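Local coordinates for ScaE cell-surface anchored scaffoldin protein (PDB 2ZF9) that probably binds dockerin modules through this type III cohesin module and so anchors cellulosome components to the bacterial cell surface, at residues A[50-55]-A[126-131]; A[144-149]-A[180-185]; A[95-100]-A[112-117]; A[18-23]-A[171-176]; A[73-78]-A[106-111]. One frame throughout, in Å; residues are numbered along the deposited sequence.

Contact 1: residues A[50-55]-A[126-131]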
# COMPACT_ATOMS: atom_id res chain seq x y z
N LYS A 50 -18.48 -2.79 4.64
CA LYS A 50 -17.41 -1.85 4.91
C LYS A 50 -16.23 -2.69 5.39
O LYS A 50 -16.28 -3.33 6.45
CB LYS A 50 -17.82 -0.84 5.96
CG LYS A 50 -18.79 0.18 5.42
CD LYS A 50 -19.20 1.17 6.50
CE LYS A 50 -20.03 2.29 5.87
NZ LYS A 50 -20.54 3.26 6.90
N VAL A 51 -15.21 -2.76 4.54
CA VAL A 51 -14.15 -3.73 4.74
C VAL A 51 -12.88 -3.01 5.22
O VAL A 51 -12.37 -2.10 4.55
CB VAL A 51 -13.87 -4.53 3.41
CG1 VAL A 51 -12.82 -5.58 3.65
CG2 VAL A 51 -15.14 -5.20 2.88
N THR A 52 -12.33 -3.47 6.34
CA THR A 52 -11.02 -3.00 6.80
C THR A 52 -9.90 -3.62 5.98
O THR A 52 -9.77 -4.83 5.90
CB THR A 52 -10.81 -3.33 8.29
OG1 THR A 52 -11.78 -2.61 9.04
CG2 THR A 52 -9.38 -2.88 8.75
N MSE A 53 -9.11 -2.75 5.34
CA MSE A 53 -7.98 -3.18 4.52
C MSE A 53 -6.67 -2.70 5.15
O MSE A 53 -6.66 -1.67 5.83
CB MSE A 53 -8.13 -2.57 3.11
CG MSE A 53 -9.45 -2.98 2.39
SE MSE A 53 -9.42 -4.92 1.98
CE MSE A 53 -8.21 -4.83 0.40
N GLU A 54 -5.59 -3.45 4.93
CA GLU A 54 -4.27 -3.13 5.48
C GLU A 54 -3.18 -3.14 4.43
O GLU A 54 -3.09 -4.06 3.62
CB GLU A 54 -3.87 -4.13 6.58
CG GLU A 54 -4.80 -4.05 7.81
CD GLU A 54 -4.62 -5.21 8.77
OE1 GLU A 54 -4.24 -6.34 8.37
OE2 GLU A 54 -4.87 -4.95 9.97
N LEU A 55 -2.34 -2.10 4.45
CA LEU A 55 -1.08 -2.12 3.75
C LEU A 55 -0.01 -2.50 4.75
O LEU A 55 0.20 -1.81 5.75
CB LEU A 55 -0.77 -0.76 3.10
CG LEU A 55 0.61 -0.51 2.45
CD1 LEU A 55 0.83 -1.40 1.25
CD2 LEU A 55 0.71 0.96 1.99
N LEU A 126 1.31 -1.00 8.18
CA LEU A 126 1.68 0.39 8.07
C LEU A 126 0.44 1.29 8.11
O LEU A 126 0.40 2.31 8.85
CB LEU A 126 2.52 0.60 6.79
CG LEU A 126 3.34 1.88 6.65
CD1 LEU A 126 4.52 1.85 7.58
CD2 LEU A 126 3.80 2.11 5.16
N TRP A 127 -0.58 0.93 7.31
CA TRP A 127 -1.80 1.74 7.27
C TRP A 127 -3.00 0.83 7.23
O TRP A 127 -2.96 -0.24 6.61
CB TRP A 127 -1.84 2.64 6.04
CG TRP A 127 -0.84 3.68 6.06
CD1 TRP A 127 0.38 3.69 5.40
CD2 TRP A 127 -0.95 4.94 6.75
NE1 TRP A 127 1.04 4.86 5.69
CE2 TRP A 127 0.25 5.64 6.50
CE3 TRP A 127 -1.94 5.53 7.56
CZ2 TRP A 127 0.49 6.93 7.02
CZ3 TRP A 127 -1.70 6.80 8.08
CH2 TRP A 127 -0.50 7.49 7.80
N SER A 128 -4.05 1.24 7.94
CA SER A 128 -5.31 0.56 7.87
C SER A 128 -6.36 1.56 7.31
O SER A 128 -6.30 2.75 7.59
CB SER A 128 -5.65 0.08 9.30
OG SER A 128 -6.97 -0.30 9.37
N PHE A 129 -7.34 1.07 6.56
CA PHE A 129 -8.33 1.94 5.92
C PHE A 129 -9.56 1.10 5.56
O PHE A 129 -9.50 -0.13 5.58
CB PHE A 129 -7.76 2.66 4.66
CG PHE A 129 -7.15 1.72 3.62
CD1 PHE A 129 -5.89 1.15 3.83
CD2 PHE A 129 -7.86 1.39 2.44
CE1 PHE A 129 -5.31 0.30 2.87
CE2 PHE A 129 -7.28 0.53 1.48
CZ PHE A 129 -6.02 -0.01 1.71
N VAL A 130 -10.67 1.77 5.26
CA VAL A 130 -11.94 1.06 5.05
C VAL A 130 -12.46 1.37 3.65
O VAL A 130 -12.60 2.54 3.28
CB VAL A 130 -13.01 1.51 6.11
CG1 VAL A 130 -14.39 0.89 5.84
CG2 VAL A 130 -12.55 1.12 7.53
N LEU A 131 -12.79 0.31 2.89
CA LEU A 131 -13.40 0.43 1.58
C LEU A 131 -14.76 -0.21 1.64
O LEU A 131 -14.93 -1.28 2.22
CB LEU A 131 -12.54 -0.25 0.49
CG LEU A 131 -11.19 0.43 0.22
CD1 LEU A 131 -10.37 -0.36 -0.79
CD2 LEU A 131 -11.40 1.85 -0.27
O HOH W 1 -5.95 -2.85 11.06
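Strands 50-55 and 126-131 pair antiparallel in the cohesin's beta sandwich, and Met53, a selenomethionine, faces Phe129 at the middle of the pairing. Hydrogen-bonded pairs at Val51-Leu131, Met53-Phe129 and Leu55-Trp127 alternate with non-hydrogen-bonded pairs at Thr52-Val130 and Glu54-Ser128. The bond from Met53 N to Phe129 O is short, 2.7 Å, and nearly straight at 177°. The Phe129 ring, with CG held between its own backbone N and carbonyl carbon (chi1 54°), lies back across the neighbouring strand, and Met53 CB sits over one face, 3.8 Å from the ring centroid, in a CH-pi contact. Val51, Met53, Leu55, Trp127, Phe129 and Leu131 turn to the buried side, where Val145 packs on Met53, Phe129 and Leu131, and Val147 on Leu55. On the face of Thr52 and Glu54, Thr52 CG2 lies 3.6 Å from Ser128 OG, and a water gives a 2.6 Å hydrogen bond to Glu54 OE2 while reaching Ser128 OG only weakly. At the far end Leu55 O accepts two bonds, from Leu126 N at 2.8 Å and Trp127 N at 3.2 Å. Two residues thus stand opposite one, which is a classic beta bulge within an antiparallel sheet.

Contact 2: residues A[144-149]-A[180-185]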
# COMPACT_ATOMS: atom_id res chain seq x y z
N ASP A 144 -9.94 -4.78 -7.29
CA ASP A 144 -8.49 -4.69 -7.01
C ASP A 144 -8.17 -3.48 -6.11
O ASP A 144 -8.81 -2.42 -6.21
CB ASP A 144 -7.68 -4.54 -8.32
CG ASP A 144 -7.69 -5.79 -9.16
OD1 ASP A 144 -7.72 -6.89 -8.59
OD2 ASP A 144 -7.64 -5.66 -10.39
N VAL A 145 -7.18 -3.65 -5.24
CA VAL A 145 -6.70 -2.56 -4.36
C VAL A 145 -5.17 -2.65 -4.42
O VAL A 145 -4.58 -3.68 -4.06
CB VAL A 145 -7.22 -2.78 -2.90
CG1 VAL A 145 -6.75 -1.65 -1.96
CG2 VAL A 145 -8.75 -2.91 -2.89
N GLN A 146 -4.55 -1.55 -4.84
CA GLN A 146 -3.21 -1.57 -5.39
C GLN A 146 -2.33 -0.43 -4.88
O GLN A 146 -2.78 0.71 -4.74
CB GLN A 146 -3.28 -1.47 -6.92
CG GLN A 146 -4.01 -2.61 -7.58
CD GLN A 146 -4.08 -2.44 -9.10
OE1 GLN A 146 -4.21 -1.32 -9.62
NE2 GLN A 146 -4.00 -3.54 -9.81
N VAL A 147 -1.05 -0.73 -4.69
CA VAL A 147 -0.02 0.32 -4.65
C VAL A 147 0.32 0.71 -6.07
O VAL A 147 0.57 -0.16 -6.90
CB VAL A 147 1.29 -0.17 -3.96
CG1 VAL A 147 2.38 0.97 -4.02
CG2 VAL A 147 0.99 -0.59 -2.49
N ALA A 148 0.33 2.01 -6.35
CA ALA A 148 0.62 2.50 -7.70
C ALA A 148 1.84 3.43 -7.65
O ALA A 148 2.03 4.12 -6.67
CB ALA A 148 -0.61 3.29 -8.23
N TYR A 149 2.62 3.47 -8.74
CA TYR A 149 3.81 4.29 -8.83
C TYR A 149 3.66 5.24 -10.02
O TYR A 149 3.20 4.85 -11.09
CB TYR A 149 5.11 3.42 -9.05
CG TYR A 149 6.33 4.30 -9.18
CD1 TYR A 149 6.93 4.83 -8.05
CD2 TYR A 149 6.86 4.66 -10.43
CE1 TYR A 149 8.00 5.70 -8.12
CE2 TYR A 149 7.95 5.55 -10.51
CZ TYR A 149 8.50 6.08 -9.33
OH TYR A 149 9.59 6.92 -9.34
N ILE A 180 5.93 -5.65 -4.66
CA ILE A 180 4.52 -5.31 -4.40
C ILE A 180 3.65 -6.54 -4.52
O ILE A 180 3.69 -7.21 -5.55
CB ILE A 180 3.98 -4.20 -5.33
CG1 ILE A 180 4.85 -2.92 -5.26
CG2 ILE A 180 2.52 -3.92 -4.99
CD1 ILE A 180 4.99 -2.32 -3.82
N GLU A 181 2.89 -6.84 -3.46
CA GLU A 181 1.86 -7.85 -3.50
C GLU A 181 0.48 -7.15 -3.45
O GLU A 181 0.05 -6.66 -2.41
CB GLU A 181 2.06 -8.84 -2.35
CG GLU A 181 1.14 -10.07 -2.35
CD GLU A 181 1.19 -10.83 -1.00
OE1 GLU A 181 2.27 -10.83 -0.34
OE2 GLU A 181 0.15 -11.43 -0.59
N GLN A 182 -0.18 -7.06 -4.60
CA GLN A 182 -1.43 -6.31 -4.69
C GLN A 182 -2.55 -7.08 -3.96
O GLN A 182 -2.47 -8.31 -3.75
CB GLN A 182 -1.83 -6.07 -6.17
CG GLN A 182 -0.79 -5.35 -7.05
CD GLN A 182 -0.51 -3.90 -6.62
OE1 GLN A 182 -0.68 -3.55 -5.45
NE2 GLN A 182 -0.07 -3.06 -7.56
N GLY A 183 -3.59 -6.35 -3.57
CA GLY A 183 -4.71 -6.97 -2.88
C GLY A 183 -6.03 -6.77 -3.59
O GLY A 183 -6.08 -6.32 -4.76
N TYR A 184 -7.10 -7.12 -2.90
CA TYR A 184 -8.44 -7.03 -3.46
C TYR A 184 -9.49 -7.33 -2.42
O TYR A 184 -9.19 -7.85 -1.33
CB TYR A 184 -8.62 -8.03 -4.63
CG TYR A 184 -8.20 -9.44 -4.32
CD1 TYR A 184 -7.02 -9.97 -4.85
CD2 TYR A 184 -8.97 -10.25 -3.47
CE1 TYR A 184 -6.63 -11.28 -4.56
CE2 TYR A 184 -8.57 -11.57 -3.16
CZ TYR A 184 -7.42 -12.07 -3.72
OH TYR A 184 -7.03 -13.35 -3.41
N ILE A 185 -10.73 -6.99 -2.77
CA ILE A 185 -11.90 -7.54 -2.12
C ILE A 185 -12.62 -8.37 -3.18
O ILE A 185 -12.92 -7.87 -4.27
CB ILE A 185 -12.84 -6.43 -1.59
CG1 ILE A 185 -12.10 -5.52 -0.60
CG2 ILE A 185 -14.14 -7.09 -0.96
CD1 ILE A 185 -12.87 -4.19 -0.29
O HOH W 2 -5.20 -7.06 -7.14
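Val145 and Gly183 form the hydrogen-bonded pair that joins strand 142-149 to strand 180-187. Val145 N reaches Gly183 O at 2.9 Å from well above the carbonyl plane, whereas the return bond, from Gly183 N to Val145 O, runs close to the carbonyl direction. Beyond this pair the chain of 180-185 breaks its strand at Gln182, and a side chain takes over from the backbone. Gln182 CG is anti to the carbonyl carbon, and a bend at chi2 (-65°) turns CD toward Val147. The amide then grips that residue twice: OE1 accepts from Val147 N at 2.9 Å, and NE2 donates to Val147 O at 3.0 Å, almost straight at 178° and in the plane of the amide. Gln146 CB lies 3.6 Å from both OE1 and NE2, so this polar bridge is closely packed, and the Gln146 amide is itself bonded to Gln72. Next to it, Val147 CB meets Ile180 CG2 at 4.1 Å. The Asp144 end is looser and wetter: Asp144 and Tyr184 are a non-hydrogen-bonded pair, and a water donates to Gly183 O at 2.6 Å and weakly to Asp144 OD1. Strand 66-73 pairs with the other edge of 142-149, strand 33-41 runs parallel to 180-187, and helix 166-178 ends just before Ile180.

Contact 3: residues A[95-100]-A[112-117]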
# COMPACT_ATOMS: atom_id res chain seq x y z
N ARG A 95 4.82 2.76 14.18
CA ARG A 95 4.61 3.25 15.57
C ARG A 95 5.73 4.16 16.05
O ARG A 95 5.48 5.05 16.85
CB ARG A 95 4.42 2.09 16.57
CG ARG A 95 5.64 1.17 16.68
CD ARG A 95 5.33 -0.00 17.61
NE ARG A 95 6.48 -0.89 17.84
CZ ARG A 95 6.84 -1.88 17.03
NH1 ARG A 95 6.17 -2.13 15.89
NH2 ARG A 95 7.86 -2.65 17.37
N LEU A 96 6.95 3.96 15.54
CA LEU A 96 8.08 4.81 15.91
C LEU A 96 8.35 5.93 14.91
O LEU A 96 9.13 6.83 15.20
CB LEU A 96 9.36 3.99 16.05
CG LEU A 96 9.28 2.74 16.94
CD1 LEU A 96 10.67 2.08 16.95
CD2 LEU A 96 8.78 3.10 18.37
N LEU A 97 7.75 5.87 13.71
CA LEU A 97 8.01 6.93 12.72
C LEU A 97 7.46 8.25 13.21
O LEU A 97 6.34 8.30 13.70
CB LEU A 97 7.44 6.56 11.33
CG LEU A 97 8.02 5.26 10.77
CD1 LEU A 97 7.19 4.79 9.57
CD2 LEU A 97 9.47 5.39 10.34
N GLU A 98 8.25 9.33 13.12
CA GLU A 98 7.87 10.61 13.71
C GLU A 98 6.82 11.37 12.91
O GLU A 98 5.99 12.06 13.49
CB GLU A 98 9.13 11.47 13.92
CG GLU A 98 10.08 10.76 14.90
CD GLU A 98 11.53 11.26 14.83
OE1 GLU A 98 11.81 12.28 14.16
OE2 GLU A 98 12.37 10.61 15.46
N LEU A 99 6.83 11.20 11.58
CA LEU A 99 5.86 11.85 10.68
C LEU A 99 4.99 10.77 10.01
O LEU A 99 5.53 9.78 9.45
CB LEU A 99 6.59 12.63 9.59
CG LEU A 99 5.74 13.10 8.37
CD1 LEU A 99 4.56 14.02 8.76
CD2 LEU A 99 6.61 13.79 7.29
N LYS A 100 3.68 10.93 10.08
CA LYS A 100 2.74 10.01 9.40
C LYS A 100 1.56 10.85 8.94
O LYS A 100 0.95 11.56 9.76
CB LYS A 100 2.23 8.93 10.36
CG LYS A 100 3.29 8.01 10.92
CD LYS A 100 2.76 6.97 11.88
CE LYS A 100 2.60 7.50 13.30
NZ LYS A 100 3.78 7.25 14.15
N THR A 112 -0.34 8.27 1.16
CA THR A 112 0.18 8.16 2.53
C THR A 112 1.66 8.51 2.52
O THR A 112 2.34 8.25 1.53
CB THR A 112 0.03 6.72 3.09
OG1 THR A 112 0.80 5.81 2.28
CG2 THR A 112 -1.49 6.32 3.16
N ALA A 113 2.17 9.07 3.62
CA ALA A 113 3.60 9.46 3.69
C ALA A 113 4.08 9.30 5.13
O ALA A 113 3.30 9.47 6.06
CB ALA A 113 3.84 10.93 3.22
N THR A 114 5.33 8.87 5.28
CA THR A 114 5.95 8.75 6.61
C THR A 114 7.35 9.32 6.51
O THR A 114 7.95 9.42 5.42
CB THR A 114 6.07 7.28 7.11
OG1 THR A 114 7.02 6.57 6.29
CG2 THR A 114 4.70 6.54 7.15
N GLY A 115 7.87 9.70 7.66
CA GLY A 115 9.25 10.20 7.75
C GLY A 115 9.72 9.99 9.16
O GLY A 115 8.91 9.75 10.05
N SER A 116 11.03 10.12 9.38
CA SER A 116 11.59 10.01 10.71
C SER A 116 13.06 10.47 10.67
O SER A 116 13.64 10.64 9.58
CB SER A 116 11.54 8.56 11.18
OG SER A 116 11.48 8.53 12.59
N SER A 117 13.64 10.67 11.85
CA SER A 117 15.03 11.16 11.94
C SER A 117 16.02 10.00 11.95
O SER A 117 17.20 10.22 11.74
CB SER A 117 15.22 12.05 13.18
OG SER A 117 14.89 11.33 14.36
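Leu99 and Gly115 form an antiparallel hydrogen-bonded pair, with Leu99 N to Gly115 O at 3.0 Å and Gly115 N to Leu99 O at 2.9 Å, followed by the non-hydrogen-bonded pair Lys100-Thr114. Before Leu99 the chain leaves strand geometry, and side chains carry the rest. Leu97 reaches in from the loop, its CD1 3.7 Å from Thr114 CB and its CD2 3.9 Å from Ser116 CB; its two methyls thus meet the residues before and after Gly115, while CB faces Gly115 O. The Thr114 hydroxyl bonds to Thr67 of the adjoining strand. Glu98 extends beyond CG (chi2 161°) past Ser116 toward Ser117: CG passes 3.5 Å from Ser116 OG, and OE2 ends 2.8 Å from Ser117 OG. Weak bonds accompany it, from Glu98 N to Ser116 OG and from Ser117 N to Glu98 OE1, while Ser116 OG has a further partner in Asn120. Lys100 folds back over its own loop, and its NZ donates to Leu97 O at 2.8 Å and also to Ala94 O, which ties the loop preceding the strand. Glu98 and Leu99 together stand opposite Gly115, a classic beta bulge at the open end of the hairpin formed by strands 99-106 and 109-115.

Contact 4: residues A[18-23]-A[171-176]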
# COMPACT_ATOMS: atom_id res chain seq x y z
N TYR A 18 8.79 1.84 -12.67
CA TYR A 18 9.84 2.49 -11.91
C TYR A 18 11.16 2.44 -12.69
O TYR A 18 11.55 1.38 -13.21
CB TYR A 18 10.03 1.76 -10.60
CG TYR A 18 10.96 2.46 -9.66
CD1 TYR A 18 10.48 3.41 -8.76
CD2 TYR A 18 12.33 2.19 -9.68
CE1 TYR A 18 11.32 4.06 -7.89
CE2 TYR A 18 13.21 2.86 -8.81
CZ TYR A 18 12.68 3.79 -7.91
OH TYR A 18 13.49 4.44 -7.03
N ASP A 19 11.86 3.56 -12.72
CA ASP A 19 13.17 3.63 -13.37
C ASP A 19 14.30 3.33 -12.42
O ASP A 19 14.73 4.21 -11.67
CB ASP A 19 13.41 5.03 -13.94
CG ASP A 19 14.76 5.15 -14.65
OD1 ASP A 19 15.43 4.11 -14.90
OD2 ASP A 19 15.13 6.29 -14.95
N ALA A 20 14.82 2.11 -12.48
CA ALA A 20 15.94 1.69 -11.65
C ALA A 20 17.32 2.06 -12.24
O ALA A 20 18.35 1.76 -11.64
CB ALA A 20 15.85 0.20 -11.41
N GLY A 21 17.33 2.69 -13.41
CA GLY A 21 18.58 3.25 -13.94
C GLY A 21 19.55 2.11 -14.13
O GLY A 21 19.16 1.05 -14.66
N ASN A 22 20.77 2.28 -13.62
CA ASN A 22 21.80 1.23 -13.73
C ASN A 22 22.03 0.41 -12.49
O ASN A 22 23.06 -0.29 -12.39
CB ASN A 22 23.14 1.83 -14.19
CG ASN A 22 23.21 2.00 -15.69
OD1 ASN A 22 22.73 1.14 -16.44
ND2 ASN A 22 23.81 3.10 -16.13
N LEU A 23 21.09 0.47 -11.54
CA LEU A 23 21.24 -0.25 -10.31
C LEU A 23 21.04 -1.74 -10.55
O LEU A 23 20.23 -2.15 -11.38
CB LEU A 23 20.25 0.25 -9.24
CG LEU A 23 20.29 1.73 -8.85
CD1 LEU A 23 19.01 1.98 -8.07
CD2 LEU A 23 21.49 2.10 -8.04
N MSE A 171 16.78 -0.47 -2.09
CA MSE A 171 15.59 -1.03 -1.46
C MSE A 171 14.35 -0.38 -2.08
O MSE A 171 13.33 -1.04 -2.23
CB MSE A 171 15.65 -0.83 0.07
CG MSE A 171 15.27 0.54 0.54
SE MSE A 171 15.07 0.65 2.53
CE MSE A 171 14.44 -0.82 2.98
N GLN A 172 14.42 0.91 -2.43
CA GLN A 172 13.27 1.55 -3.11
C GLN A 172 13.03 0.93 -4.49
O GLN A 172 11.88 0.66 -4.87
CB GLN A 172 13.53 3.04 -3.30
CG GLN A 172 12.32 3.81 -3.84
CD GLN A 172 12.50 5.29 -3.62
OE1 GLN A 172 12.33 5.78 -2.51
NE2 GLN A 172 12.91 5.99 -4.66
N ALA A 173 14.09 0.77 -5.28
CA ALA A 173 13.98 0.17 -6.59
C ALA A 173 13.41 -1.24 -6.45
O ALA A 173 12.52 -1.63 -7.21
CB ALA A 173 15.35 0.14 -7.30
N TRP A 174 13.91 -2.02 -5.47
CA TRP A 174 13.35 -3.35 -5.25
C TRP A 174 11.85 -3.23 -4.96
O TRP A 174 11.04 -3.97 -5.51
CB TRP A 174 14.05 -4.14 -4.10
CG TRP A 174 13.33 -5.44 -3.88
CD1 TRP A 174 12.26 -5.67 -3.06
CD2 TRP A 174 13.56 -6.67 -4.60
NE1 TRP A 174 11.83 -6.98 -3.20
CE2 TRP A 174 12.60 -7.61 -4.15
CE3 TRP A 174 14.49 -7.06 -5.58
CZ2 TRP A 174 12.54 -8.92 -4.65
CZ3 TRP A 174 14.44 -8.37 -6.08
CH2 TRP A 174 13.49 -9.29 -5.59
N THR A 175 11.49 -2.33 -4.06
CA THR A 175 10.11 -2.27 -3.59
C THR A 175 9.12 -2.08 -4.75
O THR A 175 8.14 -2.79 -4.88
CB THR A 175 9.95 -1.10 -2.63
OG1 THR A 175 10.67 -1.40 -1.45
CG2 THR A 175 8.48 -0.88 -2.23
N PHE A 176 9.39 -1.10 -5.61
CA PHE A 176 8.43 -0.74 -6.63
C PHE A 176 8.54 -1.60 -7.88
O PHE A 176 7.61 -1.62 -8.70
CB PHE A 176 8.60 0.74 -6.98
CG PHE A 176 8.11 1.68 -5.88
CD1 PHE A 176 6.78 1.70 -5.53
CD2 PHE A 176 8.98 2.55 -5.24
CE1 PHE A 176 6.28 2.58 -4.52
CE2 PHE A 176 8.51 3.45 -4.23
CZ PHE A 176 7.16 3.45 -3.88
O HOH W 3 7.83 -0.75 -11.48
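Tyr18 lays its ring against helix 166-178, spanning one helical turn from Gln172 to Phe176. Its CB points toward the helix, and CG continues anti to the backbone N (chi1 -173°). Gln172 O lies over one face of the ring, while Ala173 CA and Phe176 CB come at it obliquely; CE2 touches Ala173 CB at 3.8 Å and CD1 meets Phe176 CB at 3.7 Å. The Phe176 ring is nearly parallel to it, planes at 18°, but slid so far that the two scarcely overlap. At the tip the phenol oxygen accepts from Gln172 NE2 at 2.9 Å, with a nearly straight N-H angle of 169°. Gln172 is extended, and its amide stands almost perpendicular to the tyrosine ring, with NE2 at the ring's edge, in its plane; its OE1 is taken by Phe159 N. At the base, a water bridges Tyr18 N and Phe176 O. Ala20 CB and Leu23 CD1 pack on the Ala173 methyl. An Asx turn, Gly21 N to Asp19 OD1, and a type II' beta turn from Ala20 to Leu23 fold the loop. The cohesin's N-terminal loop thus packs on helix 166-178 through an aromatic cluster of Tyr18, Phe176 and Tyr149 of strand 142-149.

Contact 5: residues A[73-78]-A[106-111]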
# COMPACT_ATOMS: atom_id res chain seq x y z
N PHE A 73 -7.78 2.06 -5.96
CA PHE A 73 -8.72 0.93 -5.89
C PHE A 73 -9.79 1.02 -6.99
O PHE A 73 -10.05 2.09 -7.55
CB PHE A 73 -9.37 0.86 -4.50
CG PHE A 73 -9.86 2.21 -4.00
CD1 PHE A 73 -9.03 3.01 -3.17
CD2 PHE A 73 -11.14 2.69 -4.34
CE1 PHE A 73 -9.47 4.27 -2.71
CE2 PHE A 73 -11.60 3.93 -3.87
CZ PHE A 73 -10.74 4.74 -3.04
N ASP A 74 -10.40 -0.11 -7.26
CA ASP A 74 -11.52 -0.20 -8.21
C ASP A 74 -12.48 0.97 -7.93
O ASP A 74 -12.96 1.11 -6.81
CB ASP A 74 -12.24 -1.54 -7.94
CG ASP A 74 -13.20 -1.91 -9.06
OD1 ASP A 74 -12.98 -2.98 -9.69
OD2 ASP A 74 -14.11 -1.11 -9.32
N PRO A 75 -12.78 1.80 -8.96
CA PRO A 75 -13.65 2.98 -8.79
C PRO A 75 -15.07 2.63 -8.28
O PRO A 75 -15.77 3.48 -7.80
CB PRO A 75 -13.73 3.57 -10.20
CG PRO A 75 -12.61 3.00 -10.94
CD PRO A 75 -12.35 1.65 -10.36
N LYS A 76 -15.47 1.36 -8.33
CA LYS A 76 -16.75 0.97 -7.75
C LYS A 76 -16.73 0.92 -6.23
O LYS A 76 -17.79 0.86 -5.59
CB LYS A 76 -17.17 -0.41 -8.27
CG LYS A 76 -17.71 -0.36 -9.67
CD LYS A 76 -17.86 -1.75 -10.25
CE LYS A 76 -18.40 -1.62 -11.65
NZ LYS A 76 -18.56 -2.94 -12.30
N LEU A 77 -15.53 0.85 -5.65
CA LEU A 77 -15.39 0.85 -4.18
C LEU A 77 -15.38 2.27 -3.69
O LEU A 77 -15.03 3.16 -4.45
CB LEU A 77 -14.09 0.16 -3.74
CG LEU A 77 -13.84 -1.32 -4.08
CD1 LEU A 77 -12.44 -1.74 -3.58
CD2 LEU A 77 -14.91 -2.21 -3.45
N LYS A 78 -15.76 2.50 -2.44
CA LYS A 78 -15.74 3.84 -1.87
C LYS A 78 -14.89 3.84 -0.60
O LYS A 78 -15.09 2.99 0.26
CB LYS A 78 -17.16 4.24 -1.51
CG LYS A 78 -17.35 5.70 -1.10
CD LYS A 78 -18.82 5.90 -0.62
CE LYS A 78 -19.04 7.25 0.07
NZ LYS A 78 -20.21 7.17 0.99
N THR A 106 -7.34 11.17 -5.48
CA THR A 106 -8.41 11.22 -6.48
C THR A 106 -9.62 10.51 -5.91
O THR A 106 -9.55 9.96 -4.81
CB THR A 106 -8.01 10.54 -7.82
OG1 THR A 106 -7.80 9.13 -7.62
CG2 THR A 106 -6.73 11.13 -8.38
N ASP A 107 -10.72 10.46 -6.68
CA ASP A 107 -11.89 9.70 -6.25
C ASP A 107 -11.63 8.23 -6.04
O ASP A 107 -12.37 7.59 -5.30
CB ASP A 107 -13.06 9.88 -7.21
CG ASP A 107 -13.48 11.32 -7.32
OD1 ASP A 107 -13.24 11.92 -8.41
OD2 ASP A 107 -13.96 11.86 -6.29
N ASN A 108 -10.61 7.67 -6.68
CA ASN A 108 -10.33 6.26 -6.39
C ASN A 108 -8.88 6.01 -5.89
O ASN A 108 -8.30 4.97 -6.15
CB ASN A 108 -10.68 5.37 -7.59
CG ASN A 108 -9.70 5.50 -8.71
OD1 ASN A 108 -9.30 6.61 -9.04
ND2 ASN A 108 -9.25 4.38 -9.27
N SER A 109 -8.33 6.95 -5.12
CA SER A 109 -6.96 6.79 -4.61
C SER A 109 -6.69 7.75 -3.45
O SER A 109 -7.30 8.84 -3.38
CB SER A 109 -5.93 7.02 -5.75
OG SER A 109 -5.86 8.37 -6.13
N PHE A 110 -5.76 7.37 -2.58
CA PHE A 110 -5.28 8.28 -1.55
C PHE A 110 -3.76 8.13 -1.39
O PHE A 110 -3.13 7.19 -1.88
CB PHE A 110 -6.05 8.09 -0.20
CG PHE A 110 -5.87 6.73 0.44
CD1 PHE A 110 -6.66 5.64 0.05
CD2 PHE A 110 -4.92 6.55 1.45
CE1 PHE A 110 -6.52 4.38 0.62
CE2 PHE A 110 -4.76 5.28 2.06
CZ PHE A 110 -5.56 4.19 1.67
N PHE A 111 -3.17 9.10 -0.73
CA PHE A 111 -1.73 9.16 -0.59
C PHE A 111 -1.37 9.06 0.88
O PHE A 111 -2.03 9.68 1.74
CB PHE A 111 -1.19 10.47 -1.18
CG PHE A 111 0.31 10.66 -0.99
CD1 PHE A 111 1.22 9.78 -1.57
CD2 PHE A 111 0.78 11.75 -0.26
CE1 PHE A 111 2.62 9.97 -1.42
CE2 PHE A 111 2.15 11.96 -0.09
CZ PHE A 111 3.07 11.10 -0.67
O HOH W 4 -14.23 6.23 -7.51
O HOH W 5 -14.97 5.73 -5.11
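The Phe73 ring carries the carbonyl of Asn108 over one face, with Asn108 O 3.6 Å above the plane and over its centre. At the ring's edge Phe73 CE1 meets Phe110 CD1 at 4.2 Å, and it also lies at the edge of the Phe110 ring; Phe110 in turn packs edge-to-face with Phe129 in the core. This is the turn end of the beta hairpin 99-106/109-115, where it meets the end of strand 66-73 in the cohesin sandwich. Phe73 CG lies between the backbone N and the carbonyl carbon (chi1 46°), and the ring ends with one face to the Asn108 carbonyl. The same carbonyl oxygen also accepts from Phe73 N at 3.0 Å, so Asn108 O meets both the backbone and the ring of one residue. Past Phe73 the chain turns away through an Asx turn, in which Lys76 N bonds to Asp74 OD2, and a type I beta turn from Asp74 to Leu77. Pro75 lies beside Asn108, pointing the same way, with CG 4.0 Å from ND2. The Asn108 side chain completes the pairing: ND2 donates to Phe73 O at 3.0 Å, with the acceptor 13° out of the amide plane and an N-H angle of 153°.

In the fold
Contacts 1, 2 and 5 gather round the cohesin core, their centres about 12 to 13 Å apart. Val145 of contact 2 lies against Leu131 of contact 1 and Leu77 of contact 5, so both sides of the sandwich and a connecting loop share one hydrophobic interior. Contacts 3 and 5 occupy the two ends of strand 109-115, about 23 Å apart between centres; their segments alternate along the chain inside contact 1, which closes before contact 2 opens. Trp127 of contact 1 packs on contact 3. Contact 4 brings the N-terminal loop to helix 166-178, encloses contact 1 in sequence and meets contact 2 through Tyr149, Val147 and Ile180. Strand pairing and this core unite distant segments in one module.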